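Local coordinates for protein aminotransferase (Streptomyces pactum, PDB 4ZM4) that belongs to the class-III aminotransferase family of pyridoxal-phosphate-dependent proteins and forms a two-chain assembly whose ligand pocket is bordered by both subunits, at residues L51-D54 / V55-E59; I60-L63 / N64-Y67; G68-L71 / F72-D76; G342-M345 / E346-R350. The protein carries 1 engineered substitution. All blocks are in the same frame, centred on the assembly; numbering follows the deposited sequence.

Interaction 1: L51-D54 / V55-E59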
loop_
_atom_site.group_PDB
_atom_site.type_symbol
_atom_site.label_atom_id
_atom_site.label_comp_id
_atom_site.label_asym_id
_atom_site.label_seq_id
_atom_site.Cartn_x
_atom_site.Cartn_y
_atom_site.Cartn_z
ATOM N N LEU B 51 -0.891 -15.456 20.966
ATOM C CA LEU B 51 -2.112 -15.292 21.744
ATOM C C LEU B 51 -2.813 -13.964 21.437
ATOM O O LEU B 51 -2.178 -12.914 21.432
ATOM C CB LEU B 51 -1.813 -15.344 23.234
ATOM C CG LEU B 51 -1.339 -16.674 23.834
ATOM C CD1 LEU B 51 -1.096 -16.498 25.324
ATOM C CD2 LEU B 51 -2.353 -17.782 23.602
ATOM N N LEU B 52 -4.115 -14.038 21.172
ATOM C CA LEU B 52 -4.958 -12.852 21.069
ATOM C C LEU B 52 -5.661 -12.639 22.395
ATOM O O LEU B 52 -6.010 -13.615 23.078
ATOM C CB LEU B 52 -6.035 -13.039 20.004
ATOM C CG LEU B 52 -5.584 -13.355 18.590
ATOM C CD1 LEU B 52 -6.795 -13.737 17.757
ATOM C CD2 LEU B 52 -4.856 -12.176 17.982
ATOM N N ARG B 53 -5.911 -11.380 22.745
ATOM C CA ARG B 53 -6.938 -11.141 23.736
ATOM C C ARG B 53 -8.086 -10.338 23.174
ATOM O O ARG B 53 -7.907 -9.276 22.613
ATOM C CB ARG B 53 -6.530 -10.741 25.147
ATOM C CG ARG B 53 -5.788 -9.470 25.383
ATOM C CD ARG B 53 -6.396 -8.737 26.633
ATOM N NE ARG B 53 -5.707 -7.495 26.923
ATOM C CZ ARG B 53 -5.918 -6.767 28.018
ATOM N NH1 ARG B 53 -6.762 -7.172 28.971
ATOM N NH2 ARG B 53 -5.259 -5.634 28.158
ATOM N N ASP B 54 -9.253 -10.946 23.328
ATOM C CA ASP B 54 -10.598 -10.356 23.188
ATOM C C ASP B 54 -10.893 -9.045 23.914
ATOM O O ASP B 54 -10.242 -8.698 24.901
ATOM C CB ASP B 54 -11.612 -11.344 23.815
ATOM C CG ASP B 54 -12.176 -12.253 22.835
ATOM O OD1 ASP B 54 -11.832 -12.087 21.649
ATOM O OD2 ASP B 54 -12.928 -13.156 23.237
ATOM N N VAL B 55 -11.960 -8.391 23.477
ATOM C CA VAL B 55 -12.578 -7.332 24.264
ATOM C C VAL B 55 -13.350 -7.868 25.482
ATOM O O VAL B 55 -13.722 -7.087 26.346
ATOM C CB VAL B 55 -13.533 -6.460 23.412
ATOM C CG1 VAL B 55 -12.764 -5.736 22.338
ATOM C CG2 VAL B 55 -14.661 -7.291 22.795
ATOM N N GLU B 56 -13.649 -9.173 25.512
ATOM C CA GLU B 56 -14.201 -9.859 26.701
ATOM C C GLU B 56 -13.099 -10.498 27.544
ATOM O O GLU B 56 -13.365 -11.355 28.377
ATOM C CB GLU B 56 -15.199 -10.947 26.279
ATOM C CG GLU B 56 -16.388 -10.449 25.454
ATOM C CD GLU B 56 -17.245 -11.575 24.888
ATOM O OE1 GLU B 56 -17.178 -12.711 25.404
ATOM O OE2 GLU B 56 -17.987 -11.334 23.912
ATOM N N ASP B 57 -11.854 -10.078 27.322
ATOM C CA ASP B 57 -10.669 -10.646 27.969
ATOM C C ASP B 57 -10.467 -12.178 27.823
ATOM O O ASP B 57 -9.657 -12.764 28.512
ATOM C CB ASP B 57 -10.578 -10.193 29.439
ATOM C CG ASP B 57 -10.293 -8.670 29.591
ATOM O OD1 ASP B 57 -9.462 -8.107 28.825
ATOM O OD2 ASP B 57 -10.883 -8.038 30.508
ATOM N N GLY B 58 -11.124 -12.818 26.874
ATOM C CA GLY B 58 -10.772 -14.191 26.504
ATOM C C GLY B 58 -9.408 -14.300 25.834
ATOM O O GLY B 58 -8.991 -13.369 25.135
ATOM N N GLU B 59 -8.717 -15.422 26.047
ATOM C CA GLU B 59 -7.437 -15.720 25.383
ATOM C C GLU B 59 -7.652 -16.730 24.264
ATOM O O GLU B 59 -8.261 -17.769 24.479
ATOM C CB GLU B 59 -6.415 -16.321 26.348
ATOM C CG GLU B 59 -5.758 -15.326 27.291
ATOM C CD GLU B 59 -4.585 -15.922 28.066
ATOM O OE1 GLU B 59 -4.169 -17.074 27.776
ATOM O OE2 GLU B 59 -4.075 -15.225 28.967
HETATM O O HOH W 1 -14.575 -14.539 24.826
#
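V55 follows D54 into the first corner of a tight reversal, and its side chain packs on S17 of helix 14-22 and E98 of the second subunit. E56, at the second corner, meets D54 through a water that donates to D54 OD2 at 2.7 Å and to E56 OE1 at 3.2 Å, so two like charges share one molecule; E56 OE2 bonds to the backbone N of N14. D57 closes the turn with a weak bond from its N to D54 O (3.2 Å) and takes a positive phi of 55°. This is a type I turn with a G1 bulge, the 3:5 beta hairpin joining strands 51-54 and 59-62. The D57 carboxylate lies beside the R53 guanidinium, planes 19° apart; a bend at chi2 (136°) brings R53 NH1 to 2.9 Å from D57 OD1 in a salt bridge whose hydrogen bond is weak. R45 also bridges to OD1. G58 O then accepts a hydrogen bond from D54 N at 3.0 Å and a CA-H...O contact from R53 CA at 3.3 Å. E59 and R53 form an antiparallel non-hydrogen-bonded pair; E59 CA makes a CA-H...O contact with L52 O at 3.4 Å.

Interaction 2: I60-L63 / N64-Y67. With P3B ((3E,4R,5R)-4,5-dihydroxy-3-{[(Z)-{3-hydroxy-2-methyl-5-[(phosphonooxy)methyl]pyridin-4(1H)-ylidene}methyl]imino}cyclohex-1-ene-1-carboxylic acid), chain H.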
loop_
_atom_site.group_PDB
_atom_site.type_symbol
_atom_site.label_atom_id
_atom_site.label_comp_id
_atom_site.label_asym_id
_atom_site.label_seq_id
_atom_site.Cartn_x
_atom_site.Cartn_y
_atom_site.Cartn_z
ATOM N N ILE B 60 -7.116 -16.416 23.081
ATOM C CA ILE B 60 -7.228 -17.283 21.917
ATOM C C ILE B 60 -5.875 -17.552 21.311
ATOM O O ILE B 60 -5.151 -16.628 20.987
ATOM C CB ILE B 60 -8.120 -16.668 20.823
ATOM C CG1 ILE B 60 -9.504 -16.365 21.385
ATOM C CG2 ILE B 60 -8.309 -17.671 19.695
ATOM C CD1 ILE B 60 -9.777 -14.932 21.824
ATOM N N ILE B 61 -5.565 -18.829 21.123
ATOM C CA ILE B 61 -4.405 -19.240 20.371
ATOM C C ILE B 61 -4.693 -19.044 18.902
ATOM O O ILE B 61 -5.657 -19.595 18.372
ATOM C CB ILE B 61 -4.054 -20.710 20.636
ATOM C CG1 ILE B 61 -3.605 -20.892 22.093
ATOM C CG2 ILE B 61 -2.923 -21.161 19.727
ATOM C CD1 ILE B 61 -3.642 -22.342 22.555
ATOM N N ASP B 62 -3.865 -18.236 18.244
ATOM C CA ASP B 62 -4.052 -17.865 16.849
ATOM C C ASP B 62 -3.230 -18.748 15.939
ATOM O O ASP B 62 -2.003 -18.788 16.062
ATOM C CB ASP B 62 -3.644 -16.407 16.676
ATOM C CG ASP B 62 -4.228 -15.757 15.398
ATOM O OD1 ASP B 62 -4.677 -16.482 14.516
ATOM O OD2 ASP B 62 -4.229 -14.522 15.310
ATOM N N LEU B 63 -3.889 -19.496 15.040
ATOM C CA LEU B 63 -3.172 -20.307 14.045
ATOM C C LEU B 63 -3.063 -19.567 12.704
ATOM O O LEU B 63 -2.322 -19.991 11.817
ATOM C CB LEU B 63 -3.857 -21.654 13.842
ATOM C CG LEU B 63 -3.982 -22.527 15.077
ATOM C CD1 LEU B 63 -4.682 -23.805 14.710
ATOM C CD2 LEU B 63 -2.632 -22.822 15.722
ATOM N N ASN B 64 -3.790 -18.457 12.579
ATOM C CA ASN B 64 -3.785 -17.635 11.372
ATOM C C ASN B 64 -2.670 -16.575 11.384
ATOM O O ASN B 64 -2.079 -16.295 10.366
ATOM C CB ASN B 64 -5.149 -16.956 11.255
ATOM C CG ASN B 64 -5.334 -16.239 9.940
ATOM O OD1 ASN B 64 -5.325 -16.854 8.876
ATOM N ND2 ASN B 64 -5.528 -14.920 10.007
ATOM N N MET B 65 -2.440 -15.958 12.537
ATOM C CA MET B 65 -1.323 -15.037 12.736
ATOM C C MET B 65 -1.237 -13.849 11.782
ATOM O O MET B 65 -0.125 -13.418 11.391
ATOM C CB MET B 65 0.002 -15.828 12.715
ATOM C CG MET B 65 0.112 -16.855 13.839
ATOM S SD MET B 65 0.014 -16.192 15.517
ATOM C CE MET B 65 1.375 -15.026 15.537
ATOM N N GLY B 66 -2.390 -13.298 11.414
ATOM C CA GLY B 66 -2.400 -12.098 10.586
ATOM C C GLY B 66 -1.880 -12.302 9.205
ATOM O O GLY B 66 -1.346 -11.386 8.573
ATOM N N TYR B 67 -2.022 -13.512 8.730
ATOM C CA TYR B 67 -1.829 -13.842 7.322
ATOM C C TYR B 67 -0.364 -13.828 6.793
ATOM O O TYR B 67 -0.139 -13.551 5.608
ATOM C CB TYR B 67 -2.771 -12.986 6.453
ATOM C CG TYR B 67 -4.239 -13.145 6.774
ATOM C CD1 TYR B 67 -5.007 -14.144 6.190
ATOM C CD2 TYR B 67 -4.871 -12.280 7.634
ATOM C CE1 TYR B 67 -6.370 -14.261 6.450
ATOM C CE2 TYR B 67 -6.235 -12.387 7.892
ATOM C CZ TYR B 67 -6.983 -13.379 7.312
ATOM O OH TYR B 67 -8.337 -13.494 7.608
HETATM O OAH P3B H . -1.948 -6.393 -1.177
HETATM P PBA P3B H . -1.292 -7.294 -0.050
HETATM O OAI P3B H . -2.466 -7.764 0.755
HETATM O OAC P3B H . -0.308 -6.548 0.836
HETATM O OAQ P3B H . -0.636 -8.537 -0.958
HETATM C CAM P3B H . -1.318 -9.114 -2.117
HETATM C CAV P3B H . -0.859 -10.402 -2.245
HETATM C CAL P3B H . 0.084 -10.642 -3.235
HETATM N NAP P3B H . 0.600 -11.926 -3.355
HETATM C CAU P3B H . 0.204 -12.936 -2.508
HETATM C CAA P3B H . 0.693 -14.208 -2.652
HETATM C CAW P3B H . -0.721 -12.714 -1.588
HETATM O OAE P3B H . -1.068 -13.750 -0.791
HETATM C CAX P3B H . -1.274 -11.450 -1.377
HETATM C CAJ P3B H . -2.283 -11.247 -0.371
HETATM N NAO P3B H . -2.852 -12.300 0.306
HETATM C CAT P3B H . -3.895 -12.134 1.181
HETATM C CAK P3B H . -4.636 -10.935 1.374
HETATM C CAS P3B H . -5.740 -10.823 2.212
HETATM C CAR P3B H . -6.405 -9.600 2.416
HETATM O OAD P3B H . -7.324 -9.473 3.242
HETATM O OAB P3B H . -6.181 -8.620 1.749
HETATM C CAN P3B H . -6.054 -11.792 3.082
HETATM C CAY P3B H . -5.245 -13.099 3.076
HETATM O OAF P3B H . -6.268 -14.097 3.255
HETATM C CAZ P3B H . -4.334 -13.353 1.807
HETATM O OAG P3B H . -3.245 -14.336 1.959
HETATM O O HOH W 2 -4.871 -13.758 12.743
#
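D62 OD1 accepts two successive backbone N-H groups, and both approach from the same face of the carboxylate, not within its plane. N64 N lies 2.9 Å from D62 OD1 and 36° out of that plane; M65 N, at 3.0 Å, stands 70° out of it but makes the straighter bond. Setting CG opposite the backbone N (chi1 -160°) turns the D62 carboxylate forward over the chain that follows. Its other oxygen, D62 OD2, is bonded to Y74 OH and to a water at 2.8 Å, which in turn accepts from N64 ND2 and G66 N. M65 doubles back through bends at chi2 and chi3, and its SD comes to 3.3 Å from D62 O. N64 to Y67 form a type I' beta turn, closed by Y67 N on N64 O. The Y67 ring is sandwiched: N64 ND2 stands 3.3 Å above the ring plane over its centre, and on the opposite face the bound P3B lies toward the rim, with P3B OAF 3.2 Å from Y67 CD1. V310 of the second subunit packs on the same tyrosine. The arrangement is an Asx turn at the end of strand 59-62, leading into the wall of the P3B pocket.

Interaction 3: G68-L71 / F72-D76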
loop_
_atom_site.group_PDB
_atom_site.type_symbol
_atom_site.label_atom_id
_atom_site.label_comp_id
_atom_site.label_asym_id
_atom_site.label_seq_id
_atom_site.Cartn_x
_atom_site.Cartn_y
_atom_site.Cartn_z
ATOM N N GLY B 68 0.606 -14.199 7.633
ATOM C CA GLY B 68 1.962 -14.531 7.155
ATOM C C GLY B 68 3.204 -13.789 7.657
ATOM O O GLY B 68 4.303 -14.325 7.556
ATOM N N PRO B 69 3.062 -12.554 8.152
ATOM C CA PRO B 69 4.270 -11.768 8.512
ATOM C C PRO B 69 5.023 -12.208 9.765
ATOM O O PRO B 69 6.214 -11.939 9.864
ATOM C CB PRO B 69 3.743 -10.344 8.753
ATOM C CG PRO B 69 2.314 -10.355 8.381
ATOM C CD PRO B 69 1.831 -11.785 8.363
ATOM N N HIS B 70 4.356 -12.914 10.674
ATOM C CA HIS B 70 4.854 -13.102 12.028
ATOM C C HIS B 70 5.510 -14.442 12.211
ATOM O O HIS B 70 4.944 -15.376 12.773
ATOM C CB HIS B 70 3.704 -12.879 13.004
ATOM C CG HIS B 70 3.091 -11.521 12.872
ATOM N ND1 HIS B 70 1.834 -11.313 12.320
ATOM C CD2 HIS B 70 3.581 -10.301 13.164
ATOM C CE1 HIS B 70 1.584 -10.018 12.280
ATOM N NE2 HIS B 70 2.618 -9.382 12.794
ATOM N N LEU B 71 6.744 -14.517 11.771
ATOM C CA LEU B 71 7.543 -15.721 11.871
ATOM C C LEU B 71 7.905 -16.036 13.329
ATOM O O LEU B 71 8.055 -17.213 13.715
ATOM C CB LEU B 71 8.789 -15.542 11.039
ATOM C CG LEU B 71 9.491 -16.780 10.546
ATOM C CD1 LEU B 71 8.633 -17.533 9.559
ATOM C CD2 LEU B 71 10.815 -16.392 9.890
ATOM N N PHE B 72 8.036 -14.992 14.128
ATOM C CA PHE B 72 8.397 -15.108 15.536
ATOM C C PHE B 72 7.235 -14.776 16.478
ATOM O O PHE B 72 7.434 -14.583 17.669
ATOM C CB PHE B 72 9.568 -14.158 15.838
ATOM C CG PHE B 72 10.773 -14.377 14.962
ATOM C CD1 PHE B 72 11.568 -15.520 15.123
ATOM C CD2 PHE B 72 11.122 -13.456 13.972
ATOM C CE1 PHE B 72 12.679 -15.728 14.323
ATOM C CE2 PHE B 72 12.239 -13.670 13.171
ATOM C CZ PHE B 72 13.018 -14.802 13.343
ATOM N N GLY B 73 6.030 -14.641 15.953
ATOM C CA GLY B 73 4.878 -14.284 16.787
ATOM C C GLY B 73 4.640 -12.815 16.881
ATOM O O GLY B 73 5.380 -12.005 16.340
ATOM N N TYR B 74 3.550 -12.462 17.548
ATOM C CA TYR B 74 3.109 -11.097 17.681
ATOM C C TYR B 74 3.973 -10.344 18.685
ATOM O O TYR B 74 4.568 -10.963 19.577
ATOM C CB TYR B 74 1.679 -11.064 18.184
ATOM C CG TYR B 74 0.614 -11.564 17.230
ATOM C CD1 TYR B 74 0.535 -11.097 15.932
ATOM C CD2 TYR B 74 -0.390 -12.437 17.675
ATOM C CE1 TYR B 74 -0.455 -11.551 15.083
ATOM C CE2 TYR B 74 -1.388 -12.874 16.824
ATOM C CZ TYR B 74 -1.415 -12.424 15.533
ATOM O OH TYR B 74 -2.421 -12.838 14.693
ATOM N N ALA B 75 4.018 -9.016 18.573
ATOM C CA ALA B 75 4.775 -8.165 19.530
ATOM C C ALA B 75 6.235 -8.589 19.720
ATOM O O ALA B 75 6.703 -8.762 20.868
ATOM C CB ALA B 75 4.070 -8.124 20.886
ATOM N N ASP B 76 6.936 -8.792 18.600
ATOM C CA ASP B 76 8.349 -9.194 18.620
ATOM C C ASP B 76 9.157 -7.965 18.997
ATOM O O ASP B 76 9.281 -7.042 18.183
ATOM C CB ASP B 76 8.750 -9.748 17.233
ATOM C CG ASP B 76 10.133 -10.411 17.213
ATOM O OD1 ASP B 76 10.599 -10.789 16.120
ATOM O OD2 ASP B 76 10.774 -10.571 18.263
#
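H70 and Y74 both carry CG opposite their own carbonyl carbon (chi1 -58° and -69°), and this shared choice swings the two rings into one another across the bend between them. The result is a T-shaped, edge-to-face stack in which Y74 supplies the edge and H70 the face, with ring centroids 5.0 Å apart and planes at 63°. Y74 CD1 stands 3.8 Å above the imidazole plane, over its centre, and Y74 CE1 approaches H70 ND1 to 3.6 Å. P69 CB covers the opposite face of the ring, so the imidazole is clasped from both sides. Its rotation is further fixed by a bond from ND1 to M65 O, while Y74 OH is tied to D62 OD2; the aromatic pair therefore has a polar hold at each end. The backbone from H70 to G73 folds as a type I beta turn, closed by a weak bond of 3.4 Å from G73 N to H70 O, within the loop that carries the chain from strand 59-62 to helix 77-89, whose N-cap position is D76. At the corners of that turn stand L71 and F72. L71 CB lies over one face of the F72 ring, toward its rim, with CD2 of F72 4.3 Å from that CB. L71 reaches into helices 315-329 and 334-355, and K327 makes a cation-pi contact with the F72 ring. M92 of the second subunit packs against P69, H70 and Y74, which places the stacked pair at the dimer interface, with the H70 side chain about 12 Å from the bound P3B.

Interaction 4: G342-M345 / E346-R350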
loop_
_atom_site.group_PDB
_atom_site.type_symbol
_atom_site.label_atom_id
_atom_site.label_comp_id
_atom_site.label_asym_id
_atom_site.label_seq_id
_atom_site.Cartn_x
_atom_site.Cartn_y
_atom_site.Cartn_z
ATOM N N GLY B 342 6.392 -27.337 12.548
ATOM C CA GLY B 342 5.381 -27.723 11.575
ATOM C C GLY B 342 5.109 -29.212 11.574
ATOM O O GLY B 342 3.954 -29.639 11.487
ATOM N N GLN B 343 6.161 -30.002 11.690
ATOM C CA GLN B 343 6.014 -31.437 11.709
ATOM C C GLN B 343 5.196 -31.823 12.915
ATOM O O GLN B 343 4.289 -32.667 12.830
ATOM C CB GLN B 343 7.385 -32.133 11.745
ATOM C CG GLN B 343 7.319 -33.653 11.592
ATOM C CD GLN B 343 6.963 -34.081 10.190
ATOM O OE1 GLN B 343 5.865 -34.560 9.926
ATOM N NE2 GLN B 343 7.901 -33.912 9.269
ATOM N N TYR B 344 5.535 -31.248 14.066
ATOM C CA TYR B 344 4.818 -31.588 15.284
ATOM C C TYR B 344 3.342 -31.198 15.180
ATOM O O TYR B 344 2.480 -31.921 15.683
ATOM C CB TYR B 344 5.480 -30.963 16.514
ATOM C CG TYR B 344 4.936 -31.514 17.828
ATOM C CD1 TYR B 344 5.061 -32.869 18.144
ATOM C CD2 TYR B 344 4.311 -30.682 18.747
ATOM C CE1 TYR B 344 4.568 -33.382 19.333
ATOM C CE2 TYR B 344 3.839 -31.173 19.941
ATOM C CZ TYR B 344 3.971 -32.527 20.233
ATOM O OH TYR B 344 3.498 -33.017 21.431
ATOM N N MET B 345 3.043 -30.056 14.564
ATOM C CA MET B 345 1.639 -29.647 14.420
ATOM C C MET B 345 0.972 -30.621 13.480
ATOM O O MET B 345 -0.112 -31.105 13.772
ATOM C CB MET B 345 1.490 -28.211 13.902
ATOM C CG MET B 345 0.025 -27.782 13.702
ATOM S SD MET B 345 -0.894 -27.514 15.254
ATOM C CE MET B 345 -0.356 -25.842 15.622
ATOM N N GLU B 346 1.626 -30.907 12.353
ATOM C CA GLU B 346 1.085 -31.856 11.400
ATOM C C GLU B 346 0.787 -33.206 12.062
ATOM O O GLU B 346 -0.335 -33.698 11.946
ATOM C CB GLU B 346 2.019 -32.056 10.209
ATOM C CG GLU B 346 1.517 -33.112 9.230
ATOM C CD GLU B 346 2.390 -33.280 8.003
ATOM O OE1 GLU B 346 3.460 -32.620 7.881
ATOM O OE2 GLU B 346 1.977 -34.058 7.124
ATOM N N ASP B 347 1.760 -33.791 12.773
ATOM C CA ASP B 347 1.562 -35.112 13.396
ATOM C C ASP B 347 0.412 -35.094 14.415
ATOM O O ASP B 347 -0.450 -35.979 14.425
ATOM C CB ASP B 347 2.851 -35.636 14.066
ATOM C CG ASP B 347 4.010 -35.860 13.067
ATOM O OD1 ASP B 347 3.766 -36.030 11.843
ATOM O OD2 ASP B 347 5.176 -35.863 13.520
ATOM N N THR B 348 0.385 -34.055 15.239
ATOM C CA THR B 348 -0.635 -33.895 16.283
ATOM C C THR B 348 -2.036 -33.793 15.719
ATOM O O THR B 348 -2.943 -34.489 16.163
ATOM C CB THR B 348 -0.358 -32.624 17.094
ATOM O OG1 THR B 348 0.943 -32.725 17.678
ATOM C CG2 THR B 348 -1.382 -32.466 18.190
ATOM N N VAL B 349 -2.202 -32.956 14.701
ATOM C CA VAL B 349 -3.507 -32.757 14.077
ATOM C C VAL B 349 -3.968 -34.003 13.334
ATOM O O VAL B 349 -5.131 -34.371 13.444
ATOM C CB VAL B 349 -3.498 -31.523 13.168
ATOM C CG1 VAL B 349 -4.761 -31.410 12.349
ATOM C CG2 VAL B 349 -3.303 -30.271 14.014
ATOM N N ARG B 350 -3.063 -34.694 12.641
ATOM C CA ARG B 350 -3.390 -36.023 12.052
ATOM C C ARG B 350 -3.918 -37.050 13.081
ATOM O O ARG B 350 -4.917 -37.722 12.832
ATOM C CB ARG B 350 -2.181 -36.634 11.321
ATOM C CG ARG B 350 -2.040 -36.179 9.882
ATOM C CD ARG B 350 -1.008 -36.982 9.073
ATOM N NE ARG B 350 -0.444 -36.149 8.008
ATOM C CZ ARG B 350 -1.076 -35.801 6.882
ATOM N NH1 ARG B 350 -2.299 -36.253 6.611
ATOM N NH2 ARG B 350 -0.481 -34.996 6.008
#
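T348 sits one helical turn after Y344 and presents its hydroxyl to the tyrosine ring from one face: OG1 stands 3.8 Å above the ring plane, over its centre. The same hydroxyl donates to Y344 O at 2.6 Å, for which its position beside the backbone N (chi1 -59°) is suited. T348 N also bonds to Y344 O, at 3.0 Å, and the two donors reach this oxygen from opposite faces of the carbonyl plane, so one acceptor is gripped twice by one residue. The distal end of the tyrosine is held separately, by D433 through Y344 OH. One residue further round the helix, M345 and V349 slant across each other. M345 is bent at both chi2 and chi3, which brings SD to 3.9 Å from V349 CG2 in an apolar contact. The third pair lies within 346-350, where R350 turns the edge of its guanidinium to the E346 carboxylate: R350 NH2 makes a salt bridge to E346 OE2 (2.9 Å), met on the anti side, with a weak second bond from NE to that oxygen. R364 forms a salt bridge with E346 OE1. All three are i to i+4 pairs of helix 334-355. The helix packs on both helix 429-444 and a pair of strands: Y344, M345 and T348 touch helix 429-444, M345 also meets M369 of strand 368-373, and V349 packs on I362 of strand 360-365.

Interactions 2 and 3 are buried, 1 and 4 only partly so. Interaction 1, the mostly polar hairpin tip, relies on ion pairs and water; interaction 2 continues the hairpin's second strand inward, where charge is buried and met by backbone N-H groups, a hydroxyl and a water. The strands pair through L52 N and I60 O (2.8 Å). Interaction 3, also buried apart from part of F72, is dominated by rings, and Y74 joins all three, packing on both L52 and M65. Interactions 1, 2 and 3 touch the second subunit. Interaction 4 does not; it is a partly buried contact along one helix, with D347 and R350 exposed, meeting interaction 2 where L63 CD2 packs on M345 CE.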